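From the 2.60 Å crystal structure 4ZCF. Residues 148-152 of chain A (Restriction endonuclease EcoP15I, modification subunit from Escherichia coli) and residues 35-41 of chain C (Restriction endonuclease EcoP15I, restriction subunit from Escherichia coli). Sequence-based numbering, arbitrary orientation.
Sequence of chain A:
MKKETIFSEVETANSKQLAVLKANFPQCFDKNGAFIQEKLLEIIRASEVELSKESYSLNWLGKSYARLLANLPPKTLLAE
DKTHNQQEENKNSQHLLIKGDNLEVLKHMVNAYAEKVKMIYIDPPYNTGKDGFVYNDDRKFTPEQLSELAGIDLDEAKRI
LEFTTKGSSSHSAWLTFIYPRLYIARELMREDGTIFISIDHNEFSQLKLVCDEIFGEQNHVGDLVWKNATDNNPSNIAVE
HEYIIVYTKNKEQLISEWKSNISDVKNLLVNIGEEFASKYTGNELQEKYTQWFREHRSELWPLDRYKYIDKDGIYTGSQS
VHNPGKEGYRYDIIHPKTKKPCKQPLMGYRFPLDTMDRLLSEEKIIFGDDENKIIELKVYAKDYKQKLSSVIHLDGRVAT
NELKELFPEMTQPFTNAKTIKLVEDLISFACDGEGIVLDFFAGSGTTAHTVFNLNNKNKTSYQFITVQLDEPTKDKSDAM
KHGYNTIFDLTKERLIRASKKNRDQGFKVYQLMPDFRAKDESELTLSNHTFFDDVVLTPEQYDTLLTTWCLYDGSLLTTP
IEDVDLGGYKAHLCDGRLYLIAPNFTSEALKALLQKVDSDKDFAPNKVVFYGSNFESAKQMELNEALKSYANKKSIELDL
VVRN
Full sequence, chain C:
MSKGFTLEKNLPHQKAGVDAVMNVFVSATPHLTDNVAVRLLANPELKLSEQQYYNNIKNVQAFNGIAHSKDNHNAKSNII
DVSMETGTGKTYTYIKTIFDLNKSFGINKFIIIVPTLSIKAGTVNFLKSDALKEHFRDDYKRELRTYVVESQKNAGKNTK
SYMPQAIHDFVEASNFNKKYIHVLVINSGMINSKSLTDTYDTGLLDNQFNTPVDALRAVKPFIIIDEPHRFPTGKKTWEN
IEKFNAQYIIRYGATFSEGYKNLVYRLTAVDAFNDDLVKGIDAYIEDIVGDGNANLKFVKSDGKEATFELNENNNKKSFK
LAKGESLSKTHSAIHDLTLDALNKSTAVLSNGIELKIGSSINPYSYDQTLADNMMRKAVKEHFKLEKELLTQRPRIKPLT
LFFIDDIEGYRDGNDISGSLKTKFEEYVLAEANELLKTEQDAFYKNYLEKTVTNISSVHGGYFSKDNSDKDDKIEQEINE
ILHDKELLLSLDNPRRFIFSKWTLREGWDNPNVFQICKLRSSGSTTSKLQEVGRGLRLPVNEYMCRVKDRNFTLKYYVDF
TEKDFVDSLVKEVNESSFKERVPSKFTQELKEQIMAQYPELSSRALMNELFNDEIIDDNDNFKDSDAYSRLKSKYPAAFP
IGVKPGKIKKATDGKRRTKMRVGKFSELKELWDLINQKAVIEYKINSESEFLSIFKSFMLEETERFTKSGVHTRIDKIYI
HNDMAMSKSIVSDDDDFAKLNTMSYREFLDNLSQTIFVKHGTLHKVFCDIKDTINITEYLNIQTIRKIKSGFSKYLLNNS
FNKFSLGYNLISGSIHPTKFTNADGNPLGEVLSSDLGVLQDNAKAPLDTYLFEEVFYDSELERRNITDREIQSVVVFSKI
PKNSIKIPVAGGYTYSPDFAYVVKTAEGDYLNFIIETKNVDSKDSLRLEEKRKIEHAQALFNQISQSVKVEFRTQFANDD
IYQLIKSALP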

# COMPACT_ATOMS: atom_id res chain seq x y z
N GLU A 148 -28.30 14.22 -5.36
CA GLU A 148 -28.84 13.04 -6.02
C GLU A 148 -27.73 12.02 -6.38
O GLU A 148 -27.79 10.88 -5.91
CB GLU A 148 -29.62 13.44 -7.26
N LEU A 149 -26.71 12.44 -7.18
CA LEU A 149 -25.59 11.60 -7.63
C LEU A 149 -24.72 11.05 -6.47
O LEU A 149 -24.45 9.85 -6.43
CB LEU A 149 -24.69 12.35 -8.64
CG LEU A 149 -25.35 12.97 -9.87
CD1 LEU A 149 -24.45 14.02 -10.47
CD2 LEU A 149 -25.67 11.93 -10.91
N ALA A 150 -24.28 11.93 -5.54
CA ALA A 150 -23.46 11.54 -4.39
C ALA A 150 -24.19 10.68 -3.36
O ALA A 150 -23.55 9.89 -2.66
CB ALA A 150 -22.86 12.76 -3.71
N GLY A 151 -25.52 10.86 -3.27
CA GLY A 151 -26.36 10.15 -2.31
C GLY A 151 -26.20 10.69 -0.91
O GLY A 151 -26.00 9.92 0.04
N ILE A 152 -26.27 12.02 -0.78
CA ILE A 152 -26.13 12.74 0.48
C ILE A 152 -27.12 13.92 0.61
O ILE A 152 -27.58 14.43 -0.41
CB ILE A 152 -24.64 13.12 0.75
CG1 ILE A 152 -24.37 13.46 2.25
CG2 ILE A 152 -24.12 14.22 -0.22
CD1 ILE A 152 -24.94 12.43 3.43
N ASN C 35 -32.65 4.25 2.26
CA ASN C 35 -31.38 4.87 2.61
C ASN C 35 -30.58 5.20 1.36
O ASN C 35 -30.20 4.31 0.61
CB ASN C 35 -30.58 3.97 3.57
CG ASN C 35 -29.67 4.75 4.48
OD1 ASN C 35 -28.84 5.55 4.04
ND2 ASN C 35 -29.82 4.57 5.78
N VAL C 36 -30.38 6.51 1.11
CA VAL C 36 -29.67 7.08 -0.05
C VAL C 36 -28.18 6.71 -0.05
O VAL C 36 -27.59 6.52 -1.12
CB VAL C 36 -29.88 8.61 -0.20
CG1 VAL C 36 -29.73 9.04 -1.66
CG2 VAL C 36 -31.25 9.04 0.32
N ALA C 37 -27.58 6.60 1.15
CA ALA C 37 -26.18 6.23 1.34
C ALA C 37 -25.98 4.74 1.03
O ALA C 37 -25.13 4.41 0.20
CB ALA C 37 -25.72 6.55 2.75
N VAL C 38 -26.80 3.85 1.67
CA VAL C 38 -26.77 2.40 1.49
C VAL C 38 -27.15 1.92 0.08
O VAL C 38 -26.68 0.87 -0.34
CB VAL C 38 -27.66 1.73 2.53
N ARG C 39 -27.98 2.70 -0.65
CA ARG C 39 -28.43 2.38 -2.01
C ARG C 39 -27.26 2.33 -3.01
O ARG C 39 -27.30 1.56 -3.98
CB ARG C 39 -29.50 3.40 -2.46
CG ARG C 39 -30.29 3.01 -3.72
CD ARG C 39 -31.70 3.56 -3.71
NE ARG C 39 -31.76 5.01 -3.85
CZ ARG C 39 -32.57 5.81 -3.16
NH1 ARG C 39 -33.41 5.29 -2.27
NH2 ARG C 39 -32.55 7.12 -3.35
N LEU C 40 -26.23 3.14 -2.75
CA LEU C 40 -25.04 3.27 -3.58
C LEU C 40 -24.02 2.13 -3.33
O LEU C 40 -23.25 1.79 -4.22
CB LEU C 40 -24.39 4.64 -3.34
CG LEU C 40 -24.66 5.71 -4.40
CD1 LEU C 40 -24.84 7.06 -3.78
CD2 LEU C 40 -23.54 5.78 -5.39
N LEU C 41 -24.05 1.54 -2.12
CA LEU C 41 -23.12 0.48 -1.72
C LEU C 41 -23.75 -0.92 -1.70
O LEU C 41 -23.05 -1.91 -1.91
CB LEU C 41 -22.49 0.78 -0.33
CG LEU C 41 -22.00 2.21 -0.03
CD1 LEU C 41 -22.45 2.64 1.30
CD2 LEU C 41 -20.53 2.27 -0.03

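Where a helix gives way to loop at a subunit interface, a glycine often lets another chain approach the backbone itself, and the contact between the modification and restriction subunits of EcoP15I illustrates the principle on a small scale. The two stretches bury 192 Å² between them, counting both sides, and three residues account for most of it: G151(A), L40(C) and V36(C).

G151(A) is the first residue after its helix to leave helical geometry. Its phi and psi of 75° and 48° fall in a region that favours glycine, since other residues pay a steric cost for positive phi. Here the contact adds a second constraint. A CB built in ideal geometry on G151(A) would point toward chain C and lie 2.5 Å from CD1 of L40(C) and 2.9 Å from the carbonyl O of V36(C), both clashes. The absence of a side chain is thus what leaves room for the neighbouring chain, and the CA atoms come nearest each other here, CA of G151(A) lying 5.0 Å from CA of V36(C).

The chain C surface that meets this glycine is built on a weakly bonded helix. V36(C) and L40(C), four positions apart and so about one turn from each other, both direct their CA-to-CB bonds toward chain A. CG1 of V36(C) lies 3.6 Å from CA of G151(A), and CD1 of L40(C) lies 3.7 Å from the same CA, so two aliphatic methyl groups converge on a single backbone carbon. The leucine reaches further along the chain as well: its CD1 is 3.3 Å from O of A150(A) and 3.9 Å from O of L149(A). These are van der Waals contacts between a methyl group and carbonyl oxygens near the helix end. The side chains of L149(A) and A150(A) contribute little, because their CA-to-CB bonds point away from chain C.

No hydrogen bond joins the two stretches, so the contact rests on van der Waals packing. The nearest polar approach places O of G151(A) 3.8 Å from N of A37(C), too far for a bond. That amide instead serves its own chain: N of A37(C) donates to OD1 of N35(C) at 3.3 Å, a weak capping bond with an angle of 137°. N35(C) also accepts through its backbone, its O lying 3.0 Å from N of R39(C). The cap thus occupies a helix-start amide beside the glycine, while apolar side chains make the closest contacts between the two stretches.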